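Local coordinates for VP1 (New Jersey polyomavirus-2013, PDB 6Y5Y), which forms the pentameric building blocks of the icosahedral viral capsid and binds sialylated glycans such as 3'-sialyllactose, which probably serve in attachment to host cells, at residues D[65-70]-D[288-293]; D[43-48]-D[298-303]; D[81-86]-D[218-223]. All coordinates share one frame; numbering follows the deposited sequence.

Contact 1: residues D[65-70]-D[288-293]; sequences SEVIHH and NEAIRY. With SIA (N-acetyl-alpha-neuraminic acid), chain N.
Ile68 and Ile291 pair across a single antiparallel bridge where a loop of the VP1 jelly roll, 65-70, lies against the start of the strand that 288-293 leads into; the sialic acid pocket is built on this junction. The packed side runs along the strand start and the residue before it. Ile68 N donates to Ile291 O at 2.9 Å, while the return bond from Ile291 N to Ile68 O is weak. Ile68 CD1 comes within 3.4 Å of Tyr293 CE2, the two side chains crossing at about a right angle, and Ile291 CD1 sits above the centre of the same ring. Ser65 closes this end: its OG, held between backbone N and carbonyl carbon (chi1 78°), accepts from Tyr293 N and donates to Glu66 O. Val67 CG1 presses on Ala290 CB at 3.4 Å, tighter than usual for two methyls.

The ligand side is more polar and partly water-bridged. Arg292 reaches out as an extended chain, with Val67 CG2 over one face of its guanidinium and NH1 bonded to Ser65 O. Trp61 adds a cation-pi contact. The loose spot is the long salt bridge between Glu66 OE2 and Arg292 NH2, where the oxygen lies well out of the guanidinium plane and acts through charge alone; a water links Glu66 OE1 with Arg292 NH1. Val67 N and the sugar O4 both donate to Glu66 OE2. Asp72 bonds His69 ND1 and so helps orient the ring, which turns its NE2 edge to the sugar carboxylate. Asn288, its amide plane nearly perpendicular to that ring, gives a weaker bond from ND2 to O1A, whereas His69 NE2 meets the sugar O1B at 2.8 Å.

Contact 2: residues D[43-48]-D[298-303]; sequences LWLEPR and RYFKVT
Trp44 and Tyr299 are matched across the strands as a non-hydrogen-bonded antiparallel pair, and their side chains show how one sheet position can combine two aromatic contacts. Tyr299 CB lies over the face of the indole, 3.7 Å from the centroid of the Trp44 six-membered ring and 19° off its normal, a CH-pi contact. With CG anti to the backbone N (chi1 163°), the phenol is placed over the same indole face and turns an edge toward it; the planes meet at 59° in an edge-to-face pair. Beyond it, Tyr299 OH bonds Glu42.

On the other face of the sheet Phe300 packs against two leucines of the neighbouring strand. Leu43 CD1 approaches Phe300 CD1 at 3.9 Å, and Leu45 CD1 comes equally close to Phe300 CE1, both obliquely to the ring. The backbone fixes this alternation: Leu43 with Phe300 and Leu45 with Arg298 each exchange two N-H...O bonds, Leu45 N reaching Arg298 O at 2.9 Å. Trp44 and Glu46 also meet neighbouring subunits. The face of Leu43, Leu45 and Phe300 packs against residues of strands 87-92, 104-117 and 271-284, consistent with the interior of the VP1 jelly-roll beta-sandwich.

Contact 3: residues D[81-86]-D[218-223]; sequences VQMPQY and VEEWSP
Tyr86 has its CG anti to the carbonyl carbon (chi1 -68°), which carries the phenol across to 218-223, while Val218, with CG1 likewise anti to its own carbonyl carbon, raises that methyl over the ring. The result is a CH-pi contact joining the segment just before strand 87-92 of the VP1 jelly roll to the one entering the short strand 221-223, outermost within this chain in a small three-stranded sheet. Val218 CG1 stands 3.9 Å from the centroid of the Tyr86 ring, only 10° off the normal. At the rim of that ring, in its plane, OH donates to Trp221 O at 2.6 Å; Tyr151 supplies a second hydrogen-bonding partner for the hydroxyl. One flat group is therefore fixed both over a face and at an edge.

Farther along, Val218 N bonds Pro84 O at 2.8 Å, tying the two backbones together. Met83 bends at chi3 (67°), which brings its CE methyl against two acidic side chains: it lies 3.5 Å from Glu219 CD and 3.3 Å from Glu220 OE1. Glu220 OE1 also bonds His184 of the same chain, and Glu219 OE2 bonds His127 of a neighbouring subunit, which places this corner at a subunit boundary.

Two waters fill in the polar links. One bridges Gln82 O and Glu219 OE1, donating to both. The other serves three atoms at once: it accepts from Glu219 N and donates to Pro84 O, and its remaining hydrogen goes to Glu219 OE1, 2.8 Å from the water oxygen.

The three contacts illustrate how a jelly roll brings together residues far apart in sequence. They are nested along the chain: contact 3 lies inside the loop closed by contact 1, and contact 1 inside that closed by contact 2. Contacts 1 and 2 share strand 291-310, yet their centres are about 27 Å apart, so that one strand runs from the glycan pocket into the body of the sheet. Contact 3, with its centre about 16 Å from that of contact 1 and about 18 Å from that of contact 2, touches both, through Val81 and Gln82 on one side and Gln85 on the other. Receptor-binding loops are thus continuous with the capsid-building core.

Contact 1: residues D[65-70]-D[288-293]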
loop_
_atom_site.group_PDB
_atom_site.type_symbol
_atom_site.label_atom_id
_atom_site.label_comp_id
_atom_site.label_asym_id
_atom_site.label_seq_id
_atom_site.Cartn_x
_atom_site.Cartn_y
_atom_site.Cartn_z
ATOM N N SER D 65 14.687 13.498 19.560
ATOM C CA SER D 65 14.150 14.683 20.197
ATOM C C SER D 65 14.208 14.530 21.713
ATOM O O SER D 65 14.424 13.443 22.253
ATOM C CB SER D 65 12.714 14.929 19.750
ATOM O OG SER D 65 11.834 14.047 20.425
ATOM N N GLU D 66 14.018 15.645 22.400
ATOM C CA GLU D 66 13.696 15.597 23.817
ATOM C C GLU D 66 12.310 14.964 24.012
ATOM O O GLU D 66 11.518 14.853 23.074
ATOM C CB GLU D 66 13.772 17.011 24.392
ATOM C CG GLU D 66 13.508 17.138 25.883
ATOM C CD GLU D 66 14.366 16.206 26.730
ATOM O OE1 GLU D 66 15.529 16.542 27.039
ATOM O OE2 GLU D 66 13.864 15.127 27.085
ATOM N N VAL D 67 12.034 14.520 25.246
ATOM C CA VAL D 67 10.768 13.858 25.559
ATOM C C VAL D 67 9.594 14.824 25.391
ATOM O O VAL D 67 9.673 15.996 25.781
ATOM C CB VAL D 67 10.818 13.299 26.993
ATOM C CG1 VAL D 67 9.528 12.614 27.345
ATOM C CG2 VAL D 67 12.002 12.324 27.167
ATOM N N ILE D 68 8.480 14.325 24.833
ATOM C CA ILE D 68 7.273 15.121 24.591
ATOM C C ILE D 68 6.084 14.466 25.284
ATOM O O ILE D 68 5.879 13.251 25.161
ATOM C CB ILE D 68 6.993 15.281 23.081
ATOM C CG1 ILE D 68 8.176 15.967 22.397
ATOM C CG2 ILE D 68 5.718 16.074 22.861
ATOM C CD1 ILE D 68 8.621 15.281 21.110
ATOM N N HIS D 69 5.289 15.279 25.998
ATOM C CA HIS D 69 4.091 14.846 26.703
ATOM C C HIS D 69 2.879 15.634 26.218
ATOM O O HIS D 69 3.007 16.758 25.721
ATOM C CB HIS D 69 4.217 15.035 28.237
ATOM C CG HIS D 69 5.599 14.813 28.774
ATOM N ND1 HIS D 69 6.650 15.667 28.512
ATOM C CD2 HIS D 69 6.098 13.842 29.576
ATOM C CE1 HIS D 69 7.736 15.227 29.122
ATOM N NE2 HIS D 69 7.428 14.120 29.775
ATOM N N HIS D 70 1.692 15.056 26.443
ATOM C CA HIS D 70 0.458 15.612 25.892
ATOM C C HIS D 70 0.272 17.089 26.245
ATOM O O HIS D 70 -0.121 17.885 25.385
ATOM C CB HIS D 70 -0.762 14.786 26.334
ATOM C CG HIS D 70 -0.927 14.652 27.822
ATOM N ND1 HIS D 70 -1.751 15.475 28.557
ATOM C CD2 HIS D 70 -0.394 13.773 28.703
ATOM C CE1 HIS D 70 -1.715 15.115 29.828
ATOM N NE2 HIS D 70 -0.892 14.091 29.945
ATOM N N ASN D 288 7.007 6.829 31.756
ATOM C CA ASN D 288 5.811 7.660 31.636
ATOM C C ASN D 288 5.051 7.464 30.328
ATOM O O ASN D 288 4.001 8.093 30.144
ATOM C CB ASN D 288 6.153 9.152 31.799
ATOM C CG ASN D 288 7.253 9.616 30.869
ATOM O OD1 ASN D 288 7.603 8.940 29.899
ATOM N ND2 ASN D 288 7.801 10.785 31.155
ATOM N N GLU D 289 5.530 6.596 29.442
ATOM C CA GLU D 289 4.946 6.342 28.123
ATOM C C GLU D 289 5.000 7.562 27.209
ATOM O O GLU D 289 4.313 7.591 26.171
ATOM C CB GLU D 289 3.506 5.819 28.244
ATOM C CG GLU D 289 3.423 4.446 28.910
ATOM C CD GLU D 289 2.052 3.810 28.801
ATOM O OE1 GLU D 289 1.174 4.109 29.636
ATOM O OE2 GLU D 289 1.845 3.001 27.875
ATOM N N ALA D 290 5.806 8.567 27.553
ATOM C CA ALA D 290 6.035 9.697 26.669
ATOM C C ALA D 290 6.989 9.285 25.540
ATOM O O ALA D 290 7.519 8.168 25.517
ATOM C CB ALA D 290 6.568 10.890 27.466
ATOM N N ILE D 291 7.190 10.180 24.569
ATOM C CA ILE D 291 7.883 9.791 23.344
ATOM C C ILE D 291 9.053 10.717 23.038
ATOM O O ILE D 291 9.112 11.868 23.475
ATOM C CB ILE D 291 6.922 9.723 22.122
ATOM C CG1 ILE D 291 6.361 11.107 21.786
ATOM C CG2 ILE D 291 5.778 8.769 22.398
ATOM C CD1 ILE D 291 7.099 11.820 20.660
ATOM N N ARG D 292 9.992 10.182 22.262
ATOM C CA ARG D 292 11.036 10.931 21.580
ATOM C C ARG D 292 10.976 10.566 20.107
ATOM O O ARG D 292 10.802 9.393 19.778
ATOM C CB ARG D 292 12.442 10.584 22.085
ATOM C CG ARG D 292 12.705 10.819 23.575
ATOM C CD ARG D 292 14.106 10.311 23.917
ATOM N NE ARG D 292 14.450 10.520 25.326
ATOM C CZ ARG D 292 15.166 11.548 25.774
ATOM N NH1 ARG D 292 15.604 12.475 24.931
ATOM N NH2 ARG D 292 15.441 11.656 27.075
ATOM N N TYR D 293 11.133 11.556 19.230
ATOM C CA TYR D 293 11.295 11.277 17.803
ATOM C C TYR D 293 12.699 10.753 17.529
ATOM O O TYR D 293 13.656 11.104 18.223
ATOM C CB TYR D 293 11.064 12.535 16.959
ATOM C CG TYR D 293 9.663 13.098 17.017
ATOM C CD1 TYR D 293 8.617 12.501 16.304
ATOM C CD2 TYR D 293 9.386 14.246 17.753
ATOM C CE1 TYR D 293 7.342 13.025 16.345
ATOM C CE2 TYR D 293 8.103 14.783 17.797
ATOM C CZ TYR D 293 7.089 14.167 17.096
ATOM O OH TYR D 293 5.821 14.697 17.142
HETATM C C1 SIA N . 10.570 12.834 31.245
HETATM C C2 SIA N . 11.891 13.295 32.009
HETATM C C3 SIA N . 13.165 13.296 31.152
HETATM C C4 SIA N . 13.236 14.409 30.102
HETATM C C5 SIA N . 12.983 15.763 30.787
HETATM C C6 SIA N . 11.668 15.700 31.596
HETATM C C7 SIA N . 11.331 16.978 32.409
HETATM C C8 SIA N . 10.116 16.727 33.331
HETATM C C9 SIA N . 9.616 18.009 33.980
HETATM C C10 SIA N . 13.795 17.834 29.689
HETATM C C11 SIA N . 13.438 18.960 28.725
HETATM N N5 SIA N . 12.840 16.895 29.878
HETATM O O1A SIA N . 10.689 11.812 30.530
HETATM O O1B SIA N . 9.547 13.558 31.465
HETATM O O4 SIA N . 14.516 14.445 29.431
HETATM O O6 SIA N . 11.704 14.645 32.547
HETATM O O7 SIA N . 12.480 17.413 33.125
HETATM O O8 SIA N . 9.050 16.086 32.629
HETATM O O9 SIA N . 8.453 17.674 34.751
HETATM O O10 SIA N . 14.888 17.807 30.243
HETATM O O HOH W 1 16.983 14.203 26.648
#

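Contact 2: residues D[43-48]-D[298-303]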
loop_
_atom_site.group_PDB
_atom_site.type_symbol
_atom_site.label_atom_id
_atom_site.label_comp_id
_atom_site.label_asym_id
_atom_site.label_seq_id
_atom_site.Cartn_x
_atom_site.Cartn_y
_atom_site.Cartn_z
ATOM N N LEU D 43 27.508 14.839 -0.134
ATOM C CA LEU D 43 27.478 15.338 1.237
ATOM C C LEU D 43 26.567 14.465 2.090
ATOM O O LEU D 43 25.722 13.723 1.582
ATOM C CB LEU D 43 27.017 16.797 1.289
ATOM C CG LEU D 43 25.602 17.022 0.757
ATOM C CD1 LEU D 43 24.620 17.289 1.883
ATOM C CD2 LEU D 43 25.582 18.142 -0.274
ATOM N N TRP D 44 26.767 14.558 3.400
ATOM C CA TRP D 44 25.850 14.024 4.394
ATOM C C TRP D 44 25.184 15.178 5.133
ATOM O O TRP D 44 25.782 16.243 5.327
ATOM C CB TRP D 44 26.573 13.141 5.422
ATOM C CG TRP D 44 27.102 11.827 4.933
ATOM C CD1 TRP D 44 28.381 11.553 4.547
ATOM C CD2 TRP D 44 26.379 10.595 4.825
ATOM N NE1 TRP D 44 28.497 10.234 4.189
ATOM C CE2 TRP D 44 27.280 9.622 4.349
ATOM C CE3 TRP D 44 25.053 10.224 5.077
ATOM C CZ2 TRP D 44 26.902 8.297 4.120
ATOM C CZ3 TRP D 44 24.678 8.911 4.852
ATOM C CH2 TRP D 44 25.600 7.962 4.378
ATOM N N LEU D 45 23.940 14.961 5.544
ATOM C CA LEU D 45 23.253 15.849 6.477
ATOM C C LEU D 45 22.839 15.032 7.691
ATOM O O LEU D 45 22.091 14.059 7.565
ATOM C CB LEU D 45 22.034 16.509 5.836
ATOM C CG LEU D 45 22.280 17.651 4.852
ATOM C CD1 LEU D 45 20.941 18.253 4.423
ATOM C CD2 LEU D 45 23.182 18.706 5.485
ATOM N N GLU D 46 23.323 15.425 8.861
ATOM C CA GLU D 46 22.899 14.722 10.059
ATOM C C GLU D 46 21.522 15.215 10.498
ATOM O O GLU D 46 21.155 16.362 10.234
ATOM C CB GLU D 46 23.923 14.915 11.181
ATOM C CG GLU D 46 24.999 13.830 11.159
ATOM C CD GLU D 46 26.005 13.945 12.293
ATOM O OE1 GLU D 46 26.527 15.063 12.519
ATOM O OE2 GLU D 46 26.257 12.915 12.967
ATOM N N PRO D 47 20.738 14.359 11.154
ATOM C CA PRO D 47 19.375 14.744 11.525
ATOM C C PRO D 47 19.360 15.757 12.658
ATOM O O PRO D 47 20.235 15.771 13.530
ATOM C CB PRO D 47 18.743 13.420 11.965
ATOM C CG PRO D 47 19.890 12.636 12.475
ATOM C CD PRO D 47 21.063 12.992 11.596
ATOM N N ARG D 48 18.340 16.607 12.630
ATOM C CA ARG D 48 18.124 17.647 13.635
ATOM C C ARG D 48 16.757 17.425 14.283
ATOM O O ARG D 48 15.803 18.179 14.054
ATOM C CB ARG D 48 18.244 19.034 12.984
ATOM C CG ARG D 48 19.611 19.300 12.350
ATOM C CD ARG D 48 20.685 19.358 13.421
ATOM N NE ARG D 48 22.039 19.567 12.903
ATOM C CZ ARG D 48 23.011 18.660 12.981
ATOM N NH1 ARG D 48 22.775 17.477 13.533
ATOM N NH2 ARG D 48 24.217 18.933 12.510
ATOM N N ARG D 298 21.037 11.530 6.155
ATOM C CA ARG D 298 20.726 11.450 4.729
ATOM C C ARG D 298 21.932 11.838 3.876
ATOM O O ARG D 298 22.595 12.850 4.139
ATOM C CB ARG D 298 19.533 12.346 4.373
ATOM C CG ARG D 298 19.139 12.236 2.877
ATOM C CD ARG D 298 17.926 13.098 2.557
ATOM N NE ARG D 298 16.664 12.508 2.999
ATOM C CZ ARG D 298 15.888 11.737 2.232
ATOM N NH1 ARG D 298 16.254 11.451 0.977
ATOM N NH2 ARG D 298 14.747 11.257 2.712
ATOM N N TYR D 299 22.193 11.042 2.843
ATOM C CA TYR D 299 23.256 11.274 1.878
ATOM C C TYR D 299 22.681 11.899 0.610
ATOM O O TYR D 299 21.549 11.605 0.216
ATOM C CB TYR D 299 23.946 9.946 1.552
ATOM C CG TYR D 299 24.792 9.915 0.291
ATOM C CD1 TYR D 299 26.110 10.346 0.307
ATOM C CD2 TYR D 299 24.283 9.414 -0.902
ATOM C CE1 TYR D 299 26.893 10.303 -0.838
ATOM C CE2 TYR D 299 25.059 9.366 -2.050
ATOM C CZ TYR D 299 26.360 9.809 -2.010
ATOM O OH TYR D 299 27.126 9.759 -3.149
ATOM N N PHE D 300 23.465 12.775 -0.019
ATOM C CA PHE D 300 23.114 13.376 -1.304
ATOM C C PHE D 300 24.288 13.242 -2.261
ATOM O O PHE D 300 25.437 13.454 -1.866
ATOM C CB PHE D 300 22.800 14.871 -1.197
ATOM C CG PHE D 300 21.541 15.213 -0.440
ATOM C CD1 PHE D 300 21.519 15.197 0.950
ATOM C CD2 PHE D 300 20.411 15.657 -1.117
ATOM C CE1 PHE D 300 20.376 15.574 1.651
ATOM C CE2 PHE D 300 19.263 16.027 -0.429
ATOM C CZ PHE D 300 19.244 15.982 0.956
ATOM N N LYS D 301 23.999 12.914 -3.521
ATOM C CA LYS D 301 24.943 13.110 -4.617
ATOM C C LYS D 301 24.217 13.867 -5.714
ATOM O O LYS D 301 23.216 13.378 -6.251
ATOM C CB LYS D 301 25.499 11.788 -5.149
ATOM C CG LYS D 301 26.427 11.970 -6.355
ATOM C CD LYS D 301 26.709 10.648 -7.060
ATOM C CE LYS D 301 28.043 10.070 -6.629
ATOM N N VAL D 302 24.686 15.069 -6.020
ATOM C CA VAL D 302 24.014 15.948 -6.970
ATOM C C VAL D 302 24.917 16.119 -8.185
ATOM O O VAL D 302 26.107 16.425 -8.044
ATOM C CB VAL D 302 23.673 17.305 -6.332
ATOM C CG1 VAL D 302 22.920 18.198 -7.332
ATOM C CG2 VAL D 302 22.875 17.097 -5.044
ATOM N N THR D 303 24.355 15.917 -9.372
ATOM C CA THR D 303 25.076 16.104 -10.625
ATOM C C THR D 303 24.640 17.417 -11.262
ATOM O O THR D 303 23.441 17.688 -11.374
ATOM C CB THR D 303 24.821 14.945 -11.586
ATOM O OG1 THR D 303 25.172 13.721 -10.941
ATOM C CG2 THR D 303 25.665 15.110 -12.858
#

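Contact 3: residues D[81-86]-D[218-223]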
loop_
_atom_site.group_PDB
_atom_site.type_symbol
_atom_site.label_atom_id
_atom_site.label_comp_id
_atom_site.label_asym_id
_atom_site.label_seq_id
_atom_site.Cartn_x
_atom_site.Cartn_y
_atom_site.Cartn_z
ATOM N N VAL D 81 14.385 21.723 21.621
ATOM C CA VAL D 81 14.839 20.338 21.614
ATOM C C VAL D 81 13.691 19.346 21.515
ATOM O O VAL D 81 13.930 18.152 21.272
ATOM C CB VAL D 81 15.692 20.050 22.867
ATOM C CG1 VAL D 81 17.039 20.755 22.753
ATOM C CG2 VAL D 81 14.957 20.494 24.127
ATOM N N GLN D 82 12.451 19.799 21.706
ATOM C CA GLN D 82 11.279 18.942 21.591
ATOM C C GLN D 82 10.633 18.988 20.206
ATOM O O GLN D 82 9.579 18.375 20.020
ATOM C CB GLN D 82 10.227 19.334 22.629
ATOM C CG GLN D 82 10.654 19.163 24.086
ATOM C CD GLN D 82 9.593 19.684 25.033
ATOM O OE1 GLN D 82 9.416 20.893 25.177
ATOM N NE2 GLN D 82 8.849 18.774 25.645
ATOM N N MET D 83 11.214 19.715 19.257
ATOM C CA MET D 83 10.576 19.991 17.969
ATOM C C MET D 83 11.547 19.670 16.840
ATOM O O MET D 83 12.466 20.460 16.564
ATOM C CB MET D 83 10.115 21.448 17.885
ATOM C CG MET D 83 9.271 21.927 19.075
ATOM S SD MET D 83 8.901 23.701 19.054
ATOM C CE MET D 83 7.812 23.824 17.615
ATOM N N PRO D 84 11.380 18.535 16.156
ATOM C CA PRO D 84 12.296 18.210 15.052
ATOM C C PRO D 84 12.313 19.314 14.003
ATOM O O PRO D 84 11.296 19.957 13.744
ATOM C CB PRO D 84 11.728 16.898 14.494
ATOM C CG PRO D 84 11.051 16.272 15.684
ATOM C CD PRO D 84 10.471 17.421 16.475
ATOM N N GLN D 85 13.493 19.539 13.417
ATOM C CA GLN D 85 13.732 20.648 12.509
ATOM C C GLN D 85 14.272 20.135 11.182
ATOM O O GLN D 85 14.768 19.011 11.082
ATOM C CB GLN D 85 14.726 21.658 13.109
ATOM C CG GLN D 85 14.268 22.213 14.459
ATOM C CD GLN D 85 15.306 22.020 15.567
ATOM O OE1 GLN D 85 16.507 21.969 15.311
ATOM N NE2 GLN D 85 14.837 21.922 16.803
ATOM N N TYR D 86 14.191 20.991 10.166
ATOM C CA TYR D 86 14.824 20.696 8.886
ATOM C C TYR D 86 16.340 20.771 9.008
ATOM O O TYR D 86 16.885 21.646 9.689
ATOM C CB TYR D 86 14.347 21.677 7.809
ATOM C CG TYR D 86 12.890 21.489 7.457
ATOM C CD1 TYR D 86 12.492 20.491 6.567
ATOM C CD2 TYR D 86 11.914 22.284 8.034
ATOM C CE1 TYR D 86 11.153 20.297 6.258
ATOM C CE2 TYR D 86 10.580 22.104 7.735
ATOM C CZ TYR D 86 10.203 21.108 6.842
ATOM O OH TYR D 86 8.866 20.935 6.565
ATOM N N VAL D 218 9.638 21.265 11.844
ATOM C CA VAL D 218 8.784 20.724 10.788
ATOM C C VAL D 218 7.310 20.852 11.158
ATOM O O VAL D 218 6.451 20.949 10.272
ATOM C CB VAL D 218 9.150 19.260 10.457
ATOM C CG1 VAL D 218 10.635 19.108 10.209
ATOM C CG2 VAL D 218 8.713 18.348 11.547
ATOM N N GLU D 219 6.980 20.882 12.458
ATOM C CA GLU D 219 5.572 21.009 12.823
ATOM C C GLU D 219 5.026 22.415 12.596
ATOM O O GLU D 219 3.812 22.615 12.708
ATOM C CB GLU D 219 5.364 20.580 14.278
ATOM C CG GLU D 219 5.962 21.532 15.310
ATOM C CD GLU D 219 6.096 20.868 16.679
ATOM O OE1 GLU D 219 7.092 20.148 16.893
ATOM O OE2 GLU D 219 5.190 21.042 17.521
ATOM N N GLU D 220 5.879 23.378 12.260
ATOM C CA GLU D 220 5.450 24.745 11.991
ATOM C C GLU D 220 5.739 25.231 10.576
ATOM O O GLU D 220 5.198 26.271 10.186
ATOM C CB GLU D 220 6.127 25.722 12.971
ATOM C CG GLU D 220 5.633 25.610 14.413
ATOM C CD GLU D 220 6.441 26.493 15.360
ATOM O OE1 GLU D 220 7.669 26.290 15.461
ATOM O OE2 GLU D 220 5.850 27.405 15.968
ATOM N N TRP D 221 6.588 24.538 9.815
ATOM C CA TRP D 221 7.063 25.029 8.524
ATOM C C TRP D 221 6.992 23.915 7.491
ATOM O O TRP D 221 7.454 22.799 7.746
ATOM C CB TRP D 221 8.507 25.556 8.609
ATOM C CG TRP D 221 8.706 26.717 9.564
ATOM C CD1 TRP D 221 9.204 26.656 10.842
ATOM C CD2 TRP D 221 8.409 28.099 9.315
ATOM N NE1 TRP D 221 9.241 27.916 11.394
ATOM C CE2 TRP D 221 8.755 28.818 10.483
ATOM C CE3 TRP D 221 7.885 28.799 8.220
ATOM C CZ2 TRP D 221 8.594 30.201 10.584
ATOM C CZ3 TRP D 221 7.727 30.172 8.321
ATOM C CH2 TRP D 221 8.086 30.860 9.495
ATOM N N SER D 222 6.414 24.222 6.332
ATOM C CA SER D 222 6.410 23.369 5.151
ATOM C C SER D 222 7.076 24.080 3.987
ATOM O O SER D 222 7.073 25.316 3.923
ATOM C CB SER D 222 4.986 22.982 4.717
ATOM O OG SER D 222 4.233 22.405 5.746
ATOM N N PRO D 223 7.607 23.333 3.013
ATOM C CA PRO D 223 7.978 23.962 1.741
ATOM C C PRO D 223 6.784 24.714 1.172
ATOM O O PRO D 223 5.642 24.252 1.236
ATOM C CB PRO D 223 8.396 22.779 0.853
ATOM C CG PRO D 223 7.842 21.569 1.517
ATOM C CD PRO D 223 7.793 21.871 2.983
HETATM O O HOH W 2 6.767 18.831 19.179
HETATM O O HOH W 3 8.694 20.059 14.552
#